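Local coordinates for RNA-directed RNA polymerase (PDB 3ZED), which synthesises viral RNA from ribonucleoside triphosphates as an RNA-directed RNA polymerase, and probably occurs both free and covalently attached to genomic RNA, at residues G176-R181 against K465-G470; Q413-M418 against S450-S455. All coordinates share one frame; numbering follows the deposited sequence.

Contact 1 of 2, residues G176-R181 against K465-G470; sequences GVATGR and KTYGQG. With K (potassium ion), chain K.
Ala178 and Thr179 meet Tyr467 side by side at the end of helix 164-179. The alanine methyl touches the base of the tyrosine side chain: Ala178 CB lies 3.8 Å from Tyr467 CB. One residue further on, the methyl branch of Thr179 reaches the ring. Thr179 CG2 is 4.0 Å from Tyr467 CD2 and 4.2 Å from Tyr467 CE2. The methyl approaches the ring obliquely, at its CD2-CE2 bond. Tyr467 CG is anti to the carbonyl carbon (chi1 -66°), which carries the ring past Ala178 to Thr179. Lys465 comes from the other side of the ring plane. Lys465 CG lies 3.9 Å off the plane of the Tyr467 ring, displaced from its centre, so aliphatic carbons flank the tyrosine on both sides. Arg58 also touches it.

Thr179 divides its two branches. Its chi1 of 68° sends CG2 to the tyrosine, while OG1 turns back to a hydrogen bond with the carbonyl of Lys175. No hydrogen bond crosses between the two segments, and the contact is apolar. Ala178 is buried, whereas Thr179 is exposed.

The helix ends here. Gly180 N still bonds Gly176 O at 2.8 Å, but Gly180 itself has left helical geometry. Just before the end, Val177 O binds a potassium ion at 2.7 Å. Asn182, Asn184, Asn409, Gly512 and Asn514 complete the site, which ties this helix end to several other parts of the chain.

Segment 465-470 starts at the end of strand 462-465 and runs into the loop before helix 476-493. Its Gly-Gln-Gly sequence, in a loop leading into a long helix, is consistent with the glycine-rich motif B of a polymerase palm.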
ATOM      1  N   GLY B 176      -2.221 -18.210  10.837  1.00 41.03           N
ATOM      2  CA  GLY B 176      -3.584 -18.602  11.186  1.00 41.85           C
ATOM      3  C   GLY B 176      -4.609 -18.190  10.145  1.00 44.82           C
ATOM      4  O   GLY B 176      -5.476 -18.992   9.785  1.00 44.75           O
ATOM      5  N   VAL B 177      -4.493 -16.951   9.617  1.00 41.33           N
ATOM      6  CA  VAL B 177      -5.373 -16.440   8.535  1.00 40.05           C
ATOM      7  C   VAL B 177      -5.100 -17.234   7.222  1.00 41.29           C
ATOM      8  O   VAL B 177      -6.041 -17.671   6.551  1.00 39.97           O
ATOM      9  CB  VAL B 177      -5.243 -14.890   8.334  1.00 42.39           C
ATOM     10  CG1 VAL B 177      -5.873 -14.433   7.018  1.00 41.14           C
ATOM     11  CG2 VAL B 177      -5.851 -14.125   9.505  1.00 41.89           C
ATOM     12  N   ALA B 178      -3.820 -17.471   6.901  1.00 38.58           N
ATOM     13  CA  ALA B 178      -3.417 -18.185   5.692  1.00 39.91           C
ATOM     14  C   ALA B 178      -3.761 -19.673   5.696  1.00 49.17           C
ATOM     15  O   ALA B 178      -4.083 -20.202   4.627  1.00 51.79           O
ATOM     16  CB  ALA B 178      -1.915 -18.032   5.467  1.00 40.30           C
ATOM     17  N   THR B 179      -3.617 -20.374   6.850  1.00 46.25           N
ATOM     18  CA  THR B 179      -3.726 -21.840   6.880  1.00 47.79           C
ATOM     19  C   THR B 179      -4.675 -22.422   7.953  1.00 52.74           C
ATOM     20  O   THR B 179      -4.855 -23.637   7.990  1.00 53.22           O
ATOM     21  CB  THR B 179      -2.304 -22.451   7.120  1.00 50.90           C
ATOM     22  OG1 THR B 179      -1.875 -22.126   8.445  1.00 54.86           O
ATOM     23  CG2 THR B 179      -1.249 -21.964   6.112  1.00 48.82           C
ATOM     24  N   GLY B 180      -5.237 -21.581   8.809  1.00 49.07           N
ATOM     25  CA  GLY B 180      -6.058 -22.035   9.932  1.00 49.21           C
ATOM     26  C   GLY B 180      -7.502 -22.369   9.654  1.00 51.64           C
ATOM     27  O   GLY B 180      -7.781 -23.286   8.900  1.00 52.64           O
ATOM     28  N   ARG B 181      -8.427 -21.621  10.263  1.00 48.56           N
ATOM     29  CA  ARG B 181      -9.874 -21.851  10.146  1.00 48.46           C
ATOM     30  C   ARG B 181     -10.382 -21.753   8.696  1.00 51.84           C
ATOM     31  O   ARG B 181     -11.327 -22.456   8.330  1.00 51.51           O
ATOM     32  CB  ARG B 181     -10.647 -20.860  11.041  1.00 43.09           C
ATOM     33  CG  ARG B 181     -10.508 -19.375  10.664  1.00 44.38           C
ATOM     34  CD  ARG B 181     -11.464 -18.544  11.511  1.00 53.42           C
ATOM     35  NE  ARG B 181     -11.473 -17.132  11.148  1.00 55.96           N
ATOM     36  CZ  ARG B 181     -12.277 -16.588  10.237  1.00 60.51           C
ATOM     37  NH1 ARG B 181     -13.141 -17.342   9.571  1.00 36.99           N
ATOM     38  NH2 ARG B 181     -12.208 -15.292   9.972  1.00 44.19           N
ATOM     39  N   LYS B 465       9.551 -18.361   7.434  1.00 49.81           N
ATOM     40  CA  LYS B 465       8.580 -18.419   6.353  1.00 48.94           C
ATOM     41  C   LYS B 465       7.637 -17.222   6.443  1.00 53.80           C
ATOM     42  O   LYS B 465       7.293 -16.796   7.552  1.00 53.96           O
ATOM     43  CB  LYS B 465       7.765 -19.735   6.463  1.00 51.91           C
ATOM     44  CG  LYS B 465       6.833 -20.009   5.284  1.00 58.11           C
ATOM     45  CD  LYS B 465       7.650 -20.361   4.024  1.00 67.09           C
ATOM     46  CE  LYS B 465       6.753 -20.470   2.828  1.00 66.03           C
ATOM     47  NZ  LYS B 465       7.536 -20.663   1.591  1.00 71.83           N
ATOM     48  N   THR B 466       7.239 -16.673   5.289  1.00 49.36           N
ATOM     49  CA  THR B 466       6.214 -15.636   5.200  1.00 46.28           C
ATOM     50  C   THR B 466       4.933 -16.347   4.737  1.00 50.40           C
ATOM     51  O   THR B 466       4.978 -17.165   3.811  1.00 50.54           O
ATOM     52  CB  THR B 466       6.633 -14.489   4.266  1.00 45.40           C
ATOM     53  OG1 THR B 466       7.793 -13.862   4.806  1.00 45.93           O
ATOM     54  CG2 THR B 466       5.527 -13.424   4.095  1.00 42.45           C
ATOM     55  N   TYR B 467       3.813 -16.078   5.413  1.00 46.03           N
ATOM     56  CA  TYR B 467       2.502 -16.600   5.012  1.00 45.02           C
ATOM     57  C   TYR B 467       1.711 -15.425   4.371  1.00 48.25           C
ATOM     58  O   TYR B 467       1.490 -14.394   5.019  1.00 45.67           O
ATOM     59  CB  TYR B 467       1.764 -17.250   6.195  1.00 44.57           C
ATOM     60  CG  TYR B 467       2.457 -18.508   6.703  1.00 45.42           C
ATOM     61  CD1 TYR B 467       3.449 -18.439   7.683  1.00 47.37           C
ATOM     62  CD2 TYR B 467       2.144 -19.760   6.181  1.00 46.81           C
ATOM     63  CE1 TYR B 467       4.086 -19.591   8.160  1.00 50.06           C
ATOM     64  CE2 TYR B 467       2.770 -20.923   6.656  1.00 49.44           C
ATOM     65  CZ  TYR B 467       3.752 -20.834   7.641  1.00 57.90           C
ATOM     66  OH  TYR B 467       4.391 -21.965   8.130  1.00 62.25           O
ATOM     67  N   GLY B 468       1.401 -15.564   3.082  1.00 45.87           N
ATOM     68  CA  GLY B 468       0.733 -14.524   2.301  1.00 44.40           C
ATOM     69  C   GLY B 468       1.726 -13.553   1.694  1.00 48.26           C
ATOM     70  O   GLY B 468       2.921 -13.865   1.618  1.00 48.94           O
ATOM     71  N   GLN B 469       1.250 -12.358   1.270  1.00 42.89           N
ATOM     72  CA  GLN B 469       2.135 -11.363   0.665  1.00 42.47           C
ATOM     73  C   GLN B 469       2.784 -10.519   1.749  1.00 47.98           C
ATOM     74  O   GLN B 469       2.181 -10.239   2.785  1.00 45.53           O
ATOM     75  CB  GLN B 469       1.418 -10.481  -0.377  1.00 42.03           C
ATOM     76  CG  GLN B 469       0.388  -9.505   0.194  1.00 41.70           C
ATOM     77  CD  GLN B 469       0.011  -8.396  -0.756  1.00 47.74           C
ATOM     78  OE1 GLN B 469       0.778  -7.999  -1.649  1.00 46.93           O
ATOM     79  NE2 GLN B 469      -1.192  -7.870  -0.585  1.00 35.89           N
ATOM     80  N   GLY B 470       4.011 -10.115   1.492  1.00 48.07           N
ATOM     81  CA  GLY B 470       4.742  -9.289   2.430  1.00 49.29           C
ATOM     82  C   GLY B 470       4.198  -7.882   2.431  1.00 54.41           C
ATOM     83  O   GLY B 470       4.281  -7.195   1.411  1.00 56.00           O
TER
HETATM   84  K     K K1002      -7.594 -17.125   4.386  1.00 43.70           K

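Contact 2 of 2, residues Q413-M418 against S450-S455; sequences QHMQAM and SMVVDS
No flat group takes part where Met415 meets Val452 and Val453; the contact is made by a thioether chain and two branched aliphatic side chains. The imidazole of His414 packs elsewhere, against Met483 and Ile486 of helix 476-493.

Met415 does the reaching. Its CG is anti to the backbone N (chi1 -179°) and the chain stays extended beyond it, so the sulfur and the terminal methyl project far from helix 412-426. Two valine methyls meet the sulfur from one side, about 69° apart as seen from SD. Met415 SD is 3.5 Å from Val452 CG2 and 3.8 Å from Val453 CG2. The two valines receive it differently. Val452 lies across the end of the chain at about a right angle, and its CG2 touches the terminal methyl as well, with Met415 CE at 3.8 Å. Val453 meets the chain at a slant and lower down. Its CG2 spans from the sulfur back to the root of the side chain, where Met415 CB is 4.1 Å away. Each valine therefore offers one methyl to the methionine.

All three residues are buried. No hydrogen bond links the segments, and the backbones stay well apart: the closest pair, Met415 CA and Val453 CA, is 7.8 Å. The long methionine bridges this gap.

The contact joins the first part of helix 412-426 to the end of helix 438-452 and the turn that follows. Helix 326-340 covers it: Leu332 touches both Met415 and Val452, and Thr328 adds to the packing of Val452. Phe475, in the loop just before helix 476-493, and Asn479, within that helix, also touch Met415, while Val453 also packs on Pro412. Beyond the turn the chain enters strand 456-459.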
ATOM      1  N   GLN B 413      -0.603 -16.884  -6.699  1.00 46.18           N
ATOM      2  CA  GLN B 413      -1.548 -16.917  -7.818  1.00 46.65           C
ATOM      3  C   GLN B 413      -2.426 -15.666  -7.884  1.00 49.69           C
ATOM      4  O   GLN B 413      -2.806 -15.272  -8.983  1.00 51.79           O
ATOM      5  CB  GLN B 413      -2.412 -18.189  -7.785  1.00 49.15           C
ATOM      6  CG  GLN B 413      -1.626 -19.469  -8.215  1.00 50.81           C
ATOM      7  CD  GLN B 413      -0.660 -19.980  -7.148  1.00 60.18           C
ATOM      8  OE1 GLN B 413      -0.819 -19.720  -5.941  1.00 51.62           O
ATOM      9  NE2 GLN B 413       0.388 -20.676  -7.562  1.00 50.49           N
ATOM     10  N   HIS B 414      -2.726 -15.027  -6.740  1.00 43.50           N
ATOM     11  CA  HIS B 414      -3.460 -13.752  -6.730  1.00 41.56           C
ATOM     12  C   HIS B 414      -2.601 -12.669  -7.387  1.00 44.88           C
ATOM     13  O   HIS B 414      -3.091 -11.925  -8.237  1.00 44.78           O
ATOM     14  CB  HIS B 414      -3.830 -13.323  -5.308  1.00 39.91           C
ATOM     15  CG  HIS B 414      -4.981 -14.065  -4.720  1.00 42.80           C
ATOM     16  ND1 HIS B 414      -4.783 -15.050  -3.769  1.00 44.80           N
ATOM     17  CD2 HIS B 414      -6.312 -13.920  -4.939  1.00 43.58           C
ATOM     18  CE1 HIS B 414      -5.996 -15.482  -3.442  1.00 44.14           C
ATOM     19  NE2 HIS B 414      -6.948 -14.830  -4.118  1.00 44.07           N
ATOM     20  N   MET B 415      -1.301 -12.608  -7.016  1.00 39.88           N
ATOM     21  CA  MET B 415      -0.387 -11.622  -7.597  1.00 39.35           C
ATOM     22  C   MET B 415      -0.150 -11.912  -9.079  1.00 45.72           C
ATOM     23  O   MET B 415      -0.036 -10.978  -9.868  1.00 45.57           O
ATOM     24  CB  MET B 415       0.942 -11.580  -6.833  1.00 40.44           C
ATOM     25  CG  MET B 415       1.898 -10.559  -7.391  1.00 41.99           C
ATOM     26  SD  MET B 415       3.206 -10.187  -6.243  1.00 44.99           S
ATOM     27  CE  MET B 415       4.256  -9.248  -7.312  1.00 41.89           C
ATOM     28  N   GLN B 416      -0.084 -13.206  -9.450  1.00 43.41           N
ATOM     29  CA  GLN B 416       0.093 -13.620 -10.833  1.00 43.86           C
ATOM     30  C   GLN B 416      -1.086 -13.122 -11.697  1.00 47.53           C
ATOM     31  O   GLN B 416      -0.857 -12.660 -12.812  1.00 45.97           O
ATOM     32  CB  GLN B 416       0.229 -15.137 -10.910  1.00 45.60           C
ATOM     33  CG  GLN B 416       0.673 -15.626 -12.283  1.00 47.47           C
ATOM     34  CD  GLN B 416       0.907 -17.097 -12.257  1.00 56.27           C
ATOM     35  OE1 GLN B 416       0.014 -17.879 -11.919  1.00 49.00           O
ATOM     36  NE2 GLN B 416       2.111 -17.499 -12.605  1.00 44.23           N
ATOM     37  N   ALA B 417      -2.332 -13.214 -11.175  1.00 46.18           N
ATOM     38  CA  ALA B 417      -3.546 -12.728 -11.858  1.00 45.88           C
ATOM     39  C   ALA B 417      -3.498 -11.189 -12.007  1.00 48.52           C
ATOM     40  O   ALA B 417      -3.906 -10.662 -13.046  1.00 50.03           O
ATOM     41  CB  ALA B 417      -4.795 -13.157 -11.100  1.00 45.48           C
ATOM     42  N   MET B 418      -2.950 -10.482 -11.002  1.00 43.61           N
ATOM     43  CA  MET B 418      -2.778  -9.017 -11.079  1.00 41.09           C
ATOM     44  C   MET B 418      -1.738  -8.696 -12.182  1.00 44.99           C
ATOM     45  O   MET B 418      -1.953  -7.770 -12.969  1.00 45.49           O
ATOM     46  CB  MET B 418      -2.364  -8.429  -9.723  1.00 41.00           C
ATOM     47  CG  MET B 418      -2.060  -6.910  -9.763  1.00 43.19           C
ATOM     48  SD  MET B 418      -3.362  -5.879 -10.513  1.00 45.92           S
ATOM     49  CE  MET B 418      -4.764  -6.210  -9.388  1.00 40.29           C
ATOM     50  N   SER B 450       6.406 -15.210  -6.559  1.00 48.12           N
ATOM     51  CA  SER B 450       6.991 -16.043  -5.488  1.00 48.54           C
ATOM     52  C   SER B 450       8.166 -15.373  -4.790  1.00 52.28           C
ATOM     53  O   SER B 450       8.690 -15.909  -3.809  1.00 51.95           O
ATOM     54  CB  SER B 450       7.394 -17.418  -6.005  1.00 51.22           C
ATOM     55  OG  SER B 450       6.242 -18.238  -6.067  1.00 56.62           O
ATOM     56  N   MET B 451       8.539 -14.191  -5.235  1.00 49.89           N
ATOM     57  CA  MET B 451       9.600 -13.461  -4.565  1.00 51.09           C
ATOM     58  C   MET B 451       9.045 -12.663  -3.383  1.00 50.71           C
ATOM     59  O   MET B 451       9.779 -12.392  -2.440  1.00 48.66           O
ATOM     60  CB  MET B 451      10.324 -12.549  -5.547  1.00 54.91           C
ATOM     61  CG  MET B 451      11.301 -13.309  -6.431  1.00 62.56           C
ATOM     62  SD  MET B 451      11.923 -12.177  -7.668  1.00 70.06           S
ATOM     63  CE  MET B 451      13.357 -11.557  -6.838  1.00 67.32           C
ATOM     64  N   VAL B 452       7.756 -12.287  -3.427  1.00 47.22           N
ATOM     65  CA  VAL B 452       7.171 -11.441  -2.374  1.00 45.94           C
ATOM     66  C   VAL B 452       5.895 -12.073  -1.755  1.00 48.10           C
ATOM     67  O   VAL B 452       5.378 -11.533  -0.778  1.00 46.96           O
ATOM     68  CB  VAL B 452       6.927  -9.979  -2.860  1.00 48.55           C
ATOM     69  CG1 VAL B 452       8.236  -9.308  -3.268  1.00 49.42           C
ATOM     70  CG2 VAL B 452       5.909  -9.907  -3.991  1.00 47.72           C
ATOM     71  N   VAL B 453       5.422 -13.228  -2.289  1.00 44.59           N
ATOM     72  CA  VAL B 453       4.236 -13.922  -1.749  1.00 43.97           C
ATOM     73  C   VAL B 453       4.616 -15.356  -1.384  1.00 49.57           C
ATOM     74  O   VAL B 453       5.142 -16.097  -2.231  1.00 49.86           O
ATOM     75  CB  VAL B 453       2.986 -13.893  -2.671  1.00 46.44           C
ATOM     76  CG1 VAL B 453       1.757 -14.402  -1.919  1.00 45.21           C
ATOM     77  CG2 VAL B 453       2.742 -12.500  -3.278  1.00 44.90           C
ATOM     78  N   ASP B 454       4.331 -15.740  -0.098  1.00 45.83           N
ATOM     79  CA  ASP B 454       4.608 -17.051   0.511  1.00 46.09           C
ATOM     80  C   ASP B 454       6.092 -17.400   0.416  1.00 51.71           C
ATOM     81  O   ASP B 454       6.439 -18.556   0.148  1.00 53.04           O
ATOM     82  CB  ASP B 454       3.750 -18.179  -0.129  1.00 48.14           C
ATOM     83  CG  ASP B 454       2.274 -18.167   0.211  1.00 58.43           C
ATOM     84  OD1 ASP B 454       1.907 -17.594   1.264  1.00 59.35           O
ATOM     85  OD2 ASP B 454       1.487 -18.750  -0.558  1.00 67.87           O
ATOM     86  N   SER B 455       6.963 -16.400   0.633  1.00 47.44           N
ATOM     87  CA  SER B 455       8.408 -16.567   0.547  1.00 46.64           C
ATOM     88  C   SER B 455       9.006 -16.520   1.965  1.00 50.57           C
ATOM     89  O   SER B 455       8.605 -17.361   2.767  1.00 51.35           O
ATOM     90  CB  SER B 455       9.030 -15.559  -0.422  1.00 46.78           C
ATOM     91  OG  SER B 455       9.119 -14.243   0.089  1.00 51.51           O
TER

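Both contacts lie in the palm and neither uses a hydrogen bond between its own segments. Contact 2 is fully buried and joins helix 412-426 to the end of helix 438-452 and the residue after it. Contact 1 is only partly buried; it sets a helix end against a loop, with a tyrosine side chain against alanine and threonine methyls and a potassium ion behind the helix. The two meet directly. Gly468 N of contact 1 probably hydrogen-bonds Asp454 OD1 of contact 2 at 2.8 Å, and Lys465 NZ probably bonds Asp454 O. Gly468 also packs on the CG1 methyl of Val453. Thus polar bonds join 450-455 to 465-470, on either side of the hairpin of strands 456-459 and 462-465.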